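Peptidase S8 and S53, subtilisin, kexin, sedolisin (Mycobacterium smegmatis, PDB 4KG7) is a subtilisin-like serine endopeptidase, the mycosin MycP3 of the ESX-3 type VII secretion system, and probably cleaves peptide bonds by a charge-relay mechanism. Local coordinates at residues 68-73 / 174-179; 109-114 / 322-327; 163-168 / 197-202; 210-215 / 257-262. All coordinates share one frame; numbering follows the deposited sequence.

Contact 1. Residues 68-73 / 174-179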
loop_
_atom_site.group_PDB
_atom_site.type_symbol
_atom_site.label_atom_id
_atom_site.label_comp_id
_atom_site.label_asym_id
_atom_site.label_seq_id
_atom_site.Cartn_x
_atom_site.Cartn_y
_atom_site.Cartn_z
ATOM N N THR A 68 -8.790 -1.240 -12.821
ATOM C CA THR A 68 -8.753 -2.342 -11.873
ATOM C C THR A 68 -7.553 -2.142 -10.958
ATOM O O THR A 68 -6.434 -2.000 -11.443
ATOM C CB THR A 68 -8.617 -3.698 -12.585
ATOM O OG1 THR A 68 -9.763 -3.907 -13.436
ATOM C CG2 THR A 68 -8.569 -4.806 -11.587
ATOM N N VAL A 69 -7.788 -2.137 -9.655
ATOM C CA VAL A 69 -6.733 -1.998 -8.659
ATOM C C VAL A 69 -6.626 -3.289 -7.879
ATOM O O VAL A 69 -7.623 -3.761 -7.298
ATOM C CB VAL A 69 -7.014 -0.837 -7.663
ATOM C CG1 VAL A 69 -5.877 -0.683 -6.679
ATOM C CG2 VAL A 69 -7.295 0.487 -8.389
ATOM N N ALA A 70 -5.435 -3.869 -7.858
ATOM C CA ALA A 70 -5.200 -5.055 -7.023
ATOM C C ALA A 70 -4.792 -4.621 -5.628
ATOM O O ALA A 70 -3.923 -3.778 -5.488
ATOM C CB ALA A 70 -4.113 -5.929 -7.616
ATOM N N VAL A 71 -5.400 -5.235 -4.616
ATOM C CA VAL A 71 -5.100 -4.987 -3.208
ATOM C C VAL A 71 -4.406 -6.258 -2.714
ATOM O O VAL A 71 -5.051 -7.292 -2.526
ATOM C CB VAL A 71 -6.415 -4.684 -2.456
ATOM C CG1 VAL A 71 -6.159 -4.526 -0.961
ATOM C CG2 VAL A 71 -7.061 -3.433 -3.015
ATOM N N ILE A 72 -3.087 -6.172 -2.586
ATOM C CA ILE A 72 -2.251 -7.262 -2.107
ATOM C C ILE A 72 -2.121 -7.022 -0.623
ATOM O O ILE A 72 -1.437 -6.120 -0.218
ATOM C CB ILE A 72 -0.906 -7.272 -2.846
ATOM C CG1 ILE A 72 -1.143 -7.474 -4.355
ATOM C CG2 ILE A 72 -0.000 -8.322 -2.253
ATOM C CD1 ILE A 72 0.148 -7.575 -5.150
ATOM N N ASP A 73 -2.861 -7.784 0.191
ATOM C CA ASP A 73 -3.043 -7.388 1.590
ATOM C C ASP A 73 -3.527 -8.580 2.410
ATOM O O ASP A 73 -3.194 -9.720 2.112
ATOM C CB ASP A 73 -3.996 -6.194 1.648
ATOM C CG ASP A 73 -3.696 -5.241 2.776
ATOM O OD1 ASP A 73 -3.936 -5.630 3.922
ATOM O OD2 ASP A 73 -3.255 -4.076 2.546
ATOM N N ARG A 174 -4.257 -2.482 -13.336
ATOM C CA ARG A 174 -3.651 -1.239 -13.789
ATOM C C ARG A 174 -2.869 -0.530 -12.687
ATOM O O ARG A 174 -1.959 0.262 -12.957
ATOM C CB ARG A 174 -4.773 -0.307 -14.263
ATOM C CG ARG A 174 -5.524 -0.813 -15.473
ATOM C CD ARG A 174 -4.798 -0.389 -16.733
ATOM N NE ARG A 174 -5.199 0.961 -17.116
ATOM C CZ ARG A 174 -4.622 1.720 -18.047
ATOM N NH1 ARG A 174 -3.547 1.311 -18.696
ATOM N NH2 ARG A 174 -5.124 2.928 -18.300
ATOM N N VAL A 175 -3.274 -0.765 -11.446
ATOM C CA VAL A 175 -2.627 -0.221 -10.256
ATOM C C VAL A 175 -2.540 -1.395 -9.312
ATOM O O VAL A 175 -3.509 -2.163 -9.205
ATOM C CB VAL A 175 -3.459 0.930 -9.616
ATOM C CG1 VAL A 175 -2.773 1.480 -8.382
ATOM C CG2 VAL A 175 -3.719 2.042 -10.632
ATOM N N ILE A 176 -1.389 -1.570 -8.651
ATOM C CA ILE A 176 -1.194 -2.657 -7.701
ATOM C C ILE A 176 -0.779 -1.998 -6.381
ATOM O O ILE A 176 0.269 -1.336 -6.302
ATOM C CB ILE A 176 -0.094 -3.615 -8.193
ATOM C CG1 ILE A 176 -0.555 -4.341 -9.452
ATOM C CG2 ILE A 176 0.241 -4.634 -7.103
ATOM C CD1 ILE A 176 0.518 -5.164 -10.158
ATOM N N ASN A 177 -1.597 -2.181 -5.354
ATOM C CA ASN A 177 -1.423 -1.570 -4.049
ATOM C C ASN A 177 -0.835 -2.557 -3.048
ATOM O O ASN A 177 -1.397 -3.643 -2.838
ATOM C CB ASN A 177 -2.762 -1.043 -3.529
ATOM C CG ASN A 177 -2.598 -0.266 -2.245
ATOM O OD1 ASN A 177 -2.350 0.933 -2.246
ATOM N ND2 ASN A 177 -2.693 -0.952 -1.137
ATOM N N ILE A 178 0.274 -2.157 -2.425
ATOM C CA ILE A 178 0.982 -2.980 -1.461
ATOM C C ILE A 178 1.129 -2.154 -0.183
ATOM O O ILE A 178 2.124 -1.466 0.036
ATOM C CB ILE A 178 2.345 -3.459 -2.006
ATOM C CG1 ILE A 178 2.206 -4.103 -3.390
ATOM C CG2 ILE A 178 3.042 -4.396 -1.031
ATOM C CD1 ILE A 178 3.504 -4.351 -4.127
ATOM N N SER A 179 0.099 -2.229 0.674
ATOM C CA SER A 179 0.088 -1.450 1.904
ATOM C C SER A 179 0.817 -2.105 3.078
ATOM O O SER A 179 1.112 -1.428 4.086
ATOM C CB SER A 179 -1.344 -1.119 2.298
ATOM O OG SER A 179 -1.876 -0.095 1.489
HETATM O O HOH W 1 -2.375 -3.570 0.074
#

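Contact 2. Residues 109-114 / 322-327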
loop_
_atom_site.group_PDB
_atom_site.type_symbol
_atom_site.label_atom_id
_atom_site.label_comp_id
_atom_site.label_asym_id
_atom_site.label_seq_id
_atom_site.Cartn_x
_atom_site.Cartn_y
_atom_site.Cartn_z
ATOM N N ALA A 109 -8.878 -1.319 1.014
ATOM C CA ALA A 109 -9.794 -1.397 -0.124
ATOM C C ALA A 109 -10.829 -0.268 -0.060
ATOM O O ALA A 109 -11.177 0.359 -1.065
ATOM C CB ALA A 109 -10.473 -2.764 -0.134
ATOM N N GLY A 110 -11.346 -0.002 1.136
ATOM C CA GLY A 110 -12.334 1.036 1.298
ATOM C C GLY A 110 -11.835 2.408 0.900
ATOM O O GLY A 110 -12.535 3.189 0.248
ATOM N N LEU A 111 -10.596 2.727 1.269
ATOM C CA LEU A 111 -10.038 4.022 0.908
ATOM C C LEU A 111 -9.889 4.157 -0.600
ATOM O O LEU A 111 -10.043 5.241 -1.151
ATOM C CB LEU A 111 -8.697 4.267 1.595
ATOM C CG LEU A 111 -8.757 4.497 3.101
ATOM C CD1 LEU A 111 -7.322 4.652 3.594
ATOM C CD2 LEU A 111 -9.584 5.707 3.464
ATOM N N ILE A 112 -9.523 3.053 -1.261
ATOM C CA ILE A 112 -9.264 3.043 -2.695
ATOM C C ILE A 112 -10.562 3.199 -3.481
ATOM O O ILE A 112 -10.643 4.039 -4.348
ATOM C CB ILE A 112 -8.509 1.779 -3.143
ATOM C CG1 ILE A 112 -7.142 1.751 -2.464
ATOM C CG2 ILE A 112 -8.392 1.748 -4.681
ATOM C CD1 ILE A 112 -6.384 0.455 -2.656
ATOM N N ALA A 113 -11.567 2.383 -3.173
ATOM C CA ALA A 113 -12.755 2.309 -4.031
ATOM C C ALA A 113 -14.005 1.925 -3.256
ATOM O O ALA A 113 -14.981 1.449 -3.845
ATOM C CB ALA A 113 -12.514 1.319 -5.144
ATOM N N GLY A 114 -14.051 2.236 -1.963
ATOM C CA GLY A 114 -15.306 2.129 -1.220
ATOM C C GLY A 114 -16.397 3.038 -1.801
ATOM O O GLY A 114 -16.111 4.060 -2.407
ATOM N N ALA A 322 -0.625 4.890 1.298
ATOM C CA ALA A 322 -0.468 4.169 0.019
ATOM C C ALA A 322 -1.810 3.950 -0.658
ATOM O O ALA A 322 -1.956 4.148 -1.860
ATOM C CB ALA A 322 0.233 2.835 0.244
ATOM N N ALA A 323 -2.804 3.559 0.140
ATOM C CA ALA A 323 -4.122 3.300 -0.413
ATOM C C ALA A 323 -4.675 4.532 -1.099
ATOM O O ALA A 323 -5.191 4.467 -2.213
ATOM C CB ALA A 323 -5.057 2.829 0.675
ATOM N N TYR A 324 -4.552 5.676 -0.447
ATOM C CA TYR A 324 -4.990 6.934 -1.079
ATOM C C TYR A 324 -4.285 7.147 -2.407
ATOM O O TYR A 324 -4.933 7.528 -3.383
ATOM C CB TYR A 324 -4.720 8.115 -0.145
ATOM C CG TYR A 324 -5.769 8.347 0.915
ATOM C CD1 TYR A 324 -7.106 8.579 0.554
ATOM C CD2 TYR A 324 -5.428 8.495 2.269
ATOM C CE1 TYR A 324 -8.078 8.830 1.489
ATOM C CE2 TYR A 324 -6.399 8.746 3.211
ATOM C CZ TYR A 324 -7.717 8.953 2.823
ATOM O OH TYR A 324 -8.676 9.253 3.760
ATOM N N VAL A 325 -2.968 6.967 -2.451
ATOM C CA VAL A 325 -2.252 7.158 -3.676
ATOM C C VAL A 325 -2.681 6.194 -4.776
ATOM O O VAL A 325 -2.801 6.597 -5.927
ATOM C CB VAL A 325 -0.731 7.134 -3.456
ATOM C CG1 VAL A 325 0.033 7.194 -4.792
ATOM C CG2 VAL A 325 -0.323 8.307 -2.583
ATOM N N SER A 326 -2.892 4.931 -4.442
ATOM C CA SER A 326 -3.458 3.986 -5.414
ATOM C C SER A 326 -4.797 4.454 -5.977
ATOM O O SER A 326 -5.077 4.315 -7.175
ATOM C CB SER A 326 -3.582 2.615 -4.799
ATOM O OG SER A 326 -2.290 2.062 -4.640
ATOM N N GLY A 327 -5.673 4.941 -5.111
ATOM C CA GLY A 327 -6.935 5.512 -5.598
ATOM C C GLY A 327 -6.742 6.692 -6.540
ATOM O O GLY A 327 -7.393 6.787 -7.566
#

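Contact 3. Residues 163-168 / 197-202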
loop_
_atom_site.group_PDB
_atom_site.type_symbol
_atom_site.label_atom_id
_atom_site.label_comp_id
_atom_site.label_asym_id
_atom_site.label_seq_id
_atom_site.Cartn_x
_atom_site.Cartn_y
_atom_site.Cartn_z
ATOM N N ARG A 163 5.114 -13.629 -6.151
ATOM C CA ARG A 163 4.091 -14.343 -6.896
ATOM C C ARG A 163 2.815 -13.514 -7.003
ATOM O O ARG A 163 2.157 -13.486 -8.054
ATOM C CB ARG A 163 3.809 -15.699 -6.261
ATOM C CG ARG A 163 4.964 -16.674 -6.442
ATOM C CD ARG A 163 4.535 -18.082 -6.043
ATOM N NE ARG A 163 4.541 -18.301 -4.603
ATOM C CZ ARG A 163 3.618 -18.945 -3.886
ATOM N NH1 ARG A 163 2.464 -19.359 -4.391
ATOM N NH2 ARG A 163 3.847 -19.143 -2.602
ATOM N N ALA A 164 2.432 -12.876 -5.902
ATOM C CA ALA A 164 1.184 -12.096 -5.885
ATOM C C ALA A 164 1.230 -10.927 -6.848
ATOM O O ALA A 164 0.216 -10.556 -7.430
ATOM C CB ALA A 164 0.893 -11.609 -4.479
ATOM N N VAL A 165 2.395 -10.329 -6.983
ATOM C CA VAL A 165 2.577 -9.209 -7.900
ATOM C C VAL A 165 2.384 -9.655 -9.343
ATOM O O VAL A 165 1.694 -9.006 -10.103
ATOM C CB VAL A 165 3.950 -8.526 -7.669
ATOM C CG1 VAL A 165 4.376 -7.662 -8.850
ATOM C CG2 VAL A 165 3.962 -7.745 -6.357
ATOM N N VAL A 166 3.003 -10.774 -9.709
ATOM C CA VAL A 166 2.805 -11.354 -11.023
ATOM C C VAL A 166 1.338 -11.701 -11.232
ATOM O O VAL A 166 0.784 -11.429 -12.293
ATOM C CB VAL A 166 3.681 -12.586 -11.203
ATOM C CG1 VAL A 166 3.280 -13.310 -12.482
ATOM C CG2 VAL A 166 5.133 -12.152 -11.221
ATOM N N ARG A 167 0.712 -12.328 -10.238
ATOM C CA ARG A 167 -0.709 -12.692 -10.355
ATOM C C ARG A 167 -1.596 -11.462 -10.577
ATOM O O ARG A 167 -2.431 -11.460 -11.464
ATOM C CB ARG A 167 -1.132 -13.448 -9.100
ATOM C CG ARG A 167 -2.516 -14.044 -9.145
ATOM C CD ARG A 167 -2.814 -14.735 -7.824
ATOM N NE ARG A 167 -4.049 -15.527 -7.920
ATOM C CZ ARG A 167 -4.168 -16.718 -8.527
ATOM N NH1 ARG A 167 -3.101 -17.348 -9.019
ATOM N NH2 ARG A 167 -5.357 -17.345 -8.556
ATOM N N ALA A 168 -1.356 -10.403 -9.816
ATOM C CA ALA A 168 -2.119 -9.170 -9.961
ATOM C C ALA A 168 -1.975 -8.608 -11.370
ATOM O O ALA A 168 -2.943 -8.218 -11.992
ATOM C CB ALA A 168 -1.652 -8.150 -8.954
ATOM N N ALA A 197 12.506 -9.085 -10.077
ATOM C CA ALA A 197 12.052 -9.528 -11.397
ATOM C C ALA A 197 10.535 -9.401 -11.532
ATOM O O ALA A 197 10.020 -9.001 -12.578
ATOM C CB ALA A 197 12.487 -10.950 -11.677
ATOM N N ALA A 198 9.828 -9.827 -10.500
ATOM C CA ALA A 198 8.370 -9.708 -10.478
ATOM C C ALA A 198 7.893 -8.264 -10.602
ATOM O O ALA A 198 6.960 -7.944 -11.363
ATOM C CB ALA A 198 7.843 -10.343 -9.208
ATOM N N LEU A 199 8.492 -7.378 -9.809
ATOM C CA LEU A 199 8.110 -5.960 -9.842
ATOM C C LEU A 199 8.406 -5.315 -11.180
ATOM O O LEU A 199 7.602 -4.552 -11.677
ATOM C CB LEU A 199 8.816 -5.201 -8.728
ATOM C CG LEU A 199 8.447 -5.647 -7.296
ATOM C CD1 LEU A 199 9.489 -5.138 -6.331
ATOM C CD2 LEU A 199 7.041 -5.204 -6.875
ATOM N N ARG A 200 9.554 -5.639 -11.762
ATOM C CA ARG A 200 9.885 -5.174 -13.095
ATOM C C ARG A 200 8.915 -5.677 -14.155
ATOM O O ARG A 200 8.508 -4.930 -15.028
ATOM C CB ARG A 200 11.319 -5.561 -13.458
ATOM C CG ARG A 200 11.771 -5.026 -14.801
ATOM C CD ARG A 200 13.207 -5.387 -15.101
ATOM N NE ARG A 200 13.587 -5.115 -16.487
ATOM C CZ ARG A 200 13.326 -5.923 -17.517
ATOM N NH1 ARG A 200 12.617 -7.039 -17.377
ATOM N NH2 ARG A 200 13.742 -5.593 -18.730
ATOM N N TYR A 201 8.567 -6.957 -14.099
ATOM C CA TYR A 201 7.567 -7.532 -15.008
ATOM C C TYR A 201 6.242 -6.799 -14.945
ATOM O O TYR A 201 5.657 -6.388 -15.958
ATOM C CB TYR A 201 7.386 -9.007 -14.684
ATOM C CG TYR A 201 6.247 -9.686 -15.405
ATOM C CD1 TYR A 201 6.349 -10.015 -16.735
ATOM C CD2 TYR A 201 5.056 -9.954 -14.752
ATOM C CE1 TYR A 201 5.306 -10.627 -17.397
ATOM C CE2 TYR A 201 4.003 -10.595 -15.383
ATOM C CZ TYR A 201 4.125 -10.908 -16.725
ATOM O OH TYR A 201 3.135 -11.545 -17.416
ATOM N N ALA A 202 5.771 -6.578 -13.724
ATOM C CA ALA A 202 4.485 -5.933 -13.529
ATOM C C ALA A 202 4.531 -4.469 -13.946
ATOM O O ALA A 202 3.582 -3.974 -14.528
ATOM C CB ALA A 202 4.019 -6.063 -12.080
#

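Contact 4. Residues 210-215 / 257-262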
loop_
_atom_site.group_PDB
_atom_site.type_symbol
_atom_site.label_atom_id
_atom_site.label_comp_id
_atom_site.label_asym_id
_atom_site.label_seq_id
_atom_site.Cartn_x
_atom_site.Cartn_y
_atom_site.Cartn_z
ATOM N N ILE A 210 2.668 0.491 -9.490
ATOM C CA ILE A 210 2.784 -0.243 -8.244
ATOM C C ILE A 210 3.051 0.776 -7.142
ATOM O O ILE A 210 3.978 1.572 -7.224
ATOM C CB ILE A 210 3.927 -1.273 -8.267
ATOM C CG1 ILE A 210 3.820 -2.242 -9.473
ATOM C CG2 ILE A 210 3.993 -2.052 -6.954
ATOM C CD1 ILE A 210 5.067 -3.081 -9.654
ATOM N N VAL A 211 2.207 0.742 -6.147
ATOM C CA VAL A 211 2.234 1.675 -5.025
ATOM C C VAL A 211 2.440 0.883 -3.750
ATOM O O VAL A 211 1.713 -0.075 -3.494
ATOM C CB VAL A 211 0.884 2.464 -4.931
ATOM C CG1 VAL A 211 0.883 3.463 -3.793
ATOM C CG2 VAL A 211 0.587 3.170 -6.235
ATOM N N ALA A 212 3.405 1.318 -2.933
ATOM C CA ALA A 212 3.760 0.622 -1.689
ATOM C C ALA A 212 3.853 1.587 -0.520
ATOM O O ALA A 212 4.375 2.693 -0.656
ATOM C CB ALA A 212 5.094 -0.120 -1.864
ATOM N N ALA A 213 3.383 1.179 0.648
ATOM C CA ALA A 213 3.587 1.946 1.856
ATOM C C ALA A 213 5.065 2.027 2.214
ATOM O O ALA A 213 5.774 1.032 2.121
ATOM C CB ALA A 213 2.827 1.280 3.001
ATOM N N ALA A 214 5.550 3.197 2.661
ATOM C CA ALA A 214 6.984 3.354 2.972
ATOM C C ALA A 214 7.397 2.638 4.249
ATOM O O ALA A 214 8.560 2.292 4.407
ATOM C CB ALA A 214 7.324 4.826 3.093
ATOM N N GLY A 215 6.436 2.423 5.147
ATOM C CA GLY A 215 6.739 1.865 6.472
ATOM C C GLY A 215 6.585 2.859 7.595
ATOM O O GLY A 215 6.601 4.075 7.378
ATOM N N PRO A 257 13.123 1.726 -9.818
ATOM C CA PRO A 257 12.034 2.673 -10.048
ATOM C C PRO A 257 10.647 2.063 -10.184
ATOM O O PRO A 257 9.693 2.771 -10.497
ATOM C CB PRO A 257 12.438 3.317 -11.372
ATOM C CG PRO A 257 13.015 2.177 -12.112
ATOM C CD PRO A 257 13.787 1.383 -11.085
ATOM N N TYR A 258 10.515 0.774 -9.919
ATOM C CA TYR A 258 9.287 0.039 -10.231
ATOM C C TYR A 258 8.116 0.338 -9.284
ATOM O O TYR A 258 6.957 0.078 -9.635
ATOM C CB TYR A 258 9.575 -1.457 -10.215
ATOM C CG TYR A 258 10.797 -1.802 -11.023
ATOM C CD1 TYR A 258 10.889 -1.497 -12.398
ATOM C CD2 TYR A 258 11.878 -2.405 -10.438
ATOM C CE1 TYR A 258 12.036 -1.786 -13.112
ATOM C CE2 TYR A 258 13.015 -2.723 -11.148
ATOM C CZ TYR A 258 13.094 -2.420 -12.493
ATOM O OH TYR A 258 14.254 -2.753 -13.161
ATOM N N VAL A 259 8.438 0.836 -8.088
ATOM C CA VAL A 259 7.499 0.993 -7.000
ATOM C C VAL A 259 7.477 2.471 -6.587
ATOM O O VAL A 259 8.544 3.098 -6.501
ATOM C CB VAL A 259 7.932 0.168 -5.783
ATOM C CG1 VAL A 259 7.025 0.452 -4.582
ATOM C CG2 VAL A 259 7.975 -1.332 -6.115
ATOM N N LEU A 260 6.288 3.044 -6.426
ATOM C CA LEU A 260 6.089 4.384 -5.901
ATOM C C LEU A 260 5.855 4.180 -4.421
ATOM O O LEU A 260 4.820 3.640 -4.011
ATOM C CB LEU A 260 4.883 5.081 -6.540
ATOM C CG LEU A 260 4.524 6.474 -6.007
ATOM C CD1 LEU A 260 5.722 7.432 -6.030
ATOM C CD2 LEU A 260 3.354 6.993 -6.848
ATOM N N SER A 261 6.842 4.610 -3.629
ATOM C CA SER A 261 6.829 4.468 -2.176
ATOM C C SER A 261 6.208 5.698 -1.513
ATOM O O SER A 261 6.606 6.830 -1.793
ATOM C CB SER A 261 8.257 4.216 -1.675
ATOM O OG SER A 261 8.330 4.229 -0.248
ATOM N N VAL A 262 5.229 5.441 -0.639
ATOM C CA VAL A 262 4.355 6.447 -0.109
ATOM C C VAL A 262 4.516 6.633 1.394
ATOM O O VAL A 262 4.248 5.712 2.174
ATOM C CB VAL A 262 2.888 6.074 -0.387
ATOM C CG1 VAL A 262 1.942 7.162 0.068
ATOM C CG2 VAL A 262 2.664 5.792 -1.843
HETATM O O HOH W 2 5.002 0.866 -11.347
HETATM O O HOH W 3 5.042 2.915 -9.421
#

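Contact 1. Residues 68-73 / 174-179
Ile72 turns CG1 anti to its carbonyl carbon (chi1 -61°), and Ile176 does the same (chi1 -67°), which puts its CG2 anti to the backbone N and brings Ile72 CD1 to 3.5 Å from Ile176 CG2, the two side chains crossing at a slant. Ala70 shares their face, covered by helix 150-170. On the other face, against helix 318-335, Val69 and Val175 run alongside each other, Val69 CG2 4.1 Å from Val175 CB. The backbones run parallel in the central sheet of the subtilisin fold, where strand 68-73 is flanked by 129-134 and 175-178. Ala70 is gripped through both peptide groups: its N donates to Val175 O at 2.9 Å, and its O receives Asn177 N at 2.8 Å in a nearly straight bond (171°). Ile72 N then donates to Asn177 O. Thr68 O takes Arg174 N at 2.9 Å and, weakly, Val175 N. Past the last pair the strands part and a water bridges them, accepting from Ser179 N at 2.9 Å and able to donate to Ile72 O and to Asp73 OD2, 2.7 Å away. Asp73, predicted to belong to the charge relay, uses OD1 for His104 ND1, while Ser179 OG is hydrogen-bonded to Ser319 O.

Contact 2. Residues 109-114 / 322-327
Leu111 and Ile112 meet Ala323 in a buried contact between two helices that run roughly parallel, their axes 7.9 Å apart and inclined at 29°. The aliphatic contacts centre on the Ala323 methyl, which fits between the two larger residues: its CB lies 4.0 Å from Leu111 CB and 3.9 Å from Ile112 CG1. Farther along, Ile112 reaches the next turn of helix 318-335 with two separate branches. CD1 ends near Ser326 CB, while CG2, anti to the backbone N (chi1 -63° for CG1), comes to 4.1 Å from Gly327 CA. With no side chain on Gly327, the backbones draw together here, and the CA atoms of Ile112 and Gly327 are 4.5 Å apart.

Between the segments, the aromatic ring of Tyr324 is met by Leu111. Tyr324 starts away from the partner helix, but its ring swings back, and Leu111 CD1 lies over one face toward the rim while CD2 meets the phenol end, 3.8 Å from Tyr324 CZ.

Contacts with polar atoms are few. Ile112 CG1 rests 3.4 Å from Ala323 O, no hydrogen bond joins the segments, and Ser326 OG turns to Asn177 of the central sheet. Both helices pack on that same sheet. Helix 104-113 starts at His104 and helix 318-335 carries Ser319 in its first turn, so the pairing is that of the two helices which, in the subtilisin fold, present the histidine and serine of the predicted charge relay.

Contact 3. Residues 163-168 / 197-202
Helices 150-170 and 193-205, neighbours on one side of the central parallel sheet, meet through Val165 and Val166 of the first and Ala198, Leu199, Tyr201 and Ala202 of the second. Val165 points at the partner and uses both methyls. CG1, anti to the backbone N (chi1 162°), reaches the backbone and the next turn together, 3.6 Å from Ala198 O and 3.6 Å from Ala202 CB. CG2 instead touches Leu199 CD2 at 4.0 Å, the two side chains crossing at about a right angle. The segments run nearly parallel, 14° apart with axes 8.6 Å from each other, as expected where helices follow successive strands in right-handed beta-alpha-beta crossovers of an alpha/beta fold: strand 175-178 lies between these two in the chain. Toward the sheet Val165 also rests on Ile72 and Ile178, and Ala202 on Ile176. On the side farther from the sheet Val166 divides its methyls, CG2 lying 3.8 Å from Ala198 CB and CG1 4.0 Å from Tyr201 CE2. The small Ala198 lets the backbones close to 5.8 Å between its CA and that of Val166. Tyr201 OH is hydrogen-bonded to Asp170, which ties the ring's polar end back to the first helix.

Contact 4. Residues 210-215 / 257-262
Ile210 O and Leu260 N begin the backbone bonding between two parallel strands inclined at 31°, with a 2.9 Å bond that is almost straight (178° at the hydrogen). Leu260 answers through its other peptide group, its O accepting Ala212 N, and Ala212 O then receives Val262 N at 2.9 Å, so that Leu260 and Ala212 each bond across the pair through both N and O. Ala214 N closes the series on Val262 O, but from well above the carbonyl plane, where strand 210-213 has already given way to a loop.

Water extends the pairing at the opposite end. One molecule accepts from Ile210 N at 3.0 Å and lies 2.7 Å from Tyr258 O, to which it can donate; a second can donate to Ile210 O.

Apolar contacts fall on both faces. Val259 CG1, anti to its backbone N (chi1 174°), presses on Ala212 CB at 3.4 Å, closer than usual van der Waals contact, while its CG2 lies 4.1 Å from Ile210 CG2; Ile210 in turn packs against helix 193-205. Across the sheet Val211 CG1 and Val262 CG2 meet at 3.5 Å, on the face covered by helix 318-335.

One polar side chain takes part: Ser261 OG lies 3.5 Å from Ala214 CB and is hydrogen-bonded to Ser253 OG.

Strand 209-213 stands between 175-178 and 259-265, and this pairing carries the seven-stranded parallel sheet of the subtilisin fold onward, with helices on both faces and Ala213 near the predicted catalytic Ser319.

Contacts 1 and 4 are stages of one sheet: strand 175-178 of contact 1 borders strand 209-213 of contact 4, Ile178 N lying 2.7 Å from Val211 O and Ile176 O 2.8 Å from Val211 N. Contact 2 covers one face of it, with Ser326 OG 3.8 Å from Val175 CG1. Contact 3 covers the other face, where Ala168 CB reaches Ala70 CB at 3.6 Å and Leu199 O lies near Ile210 CD1; the centres of contacts 2 and 3 are about 20 Å apart. The predicted triad gathers at the contact 1 end that holds Asp73, whereas Val165 of contact 3 stays about 11 Å from Asp73, side chain to side chain.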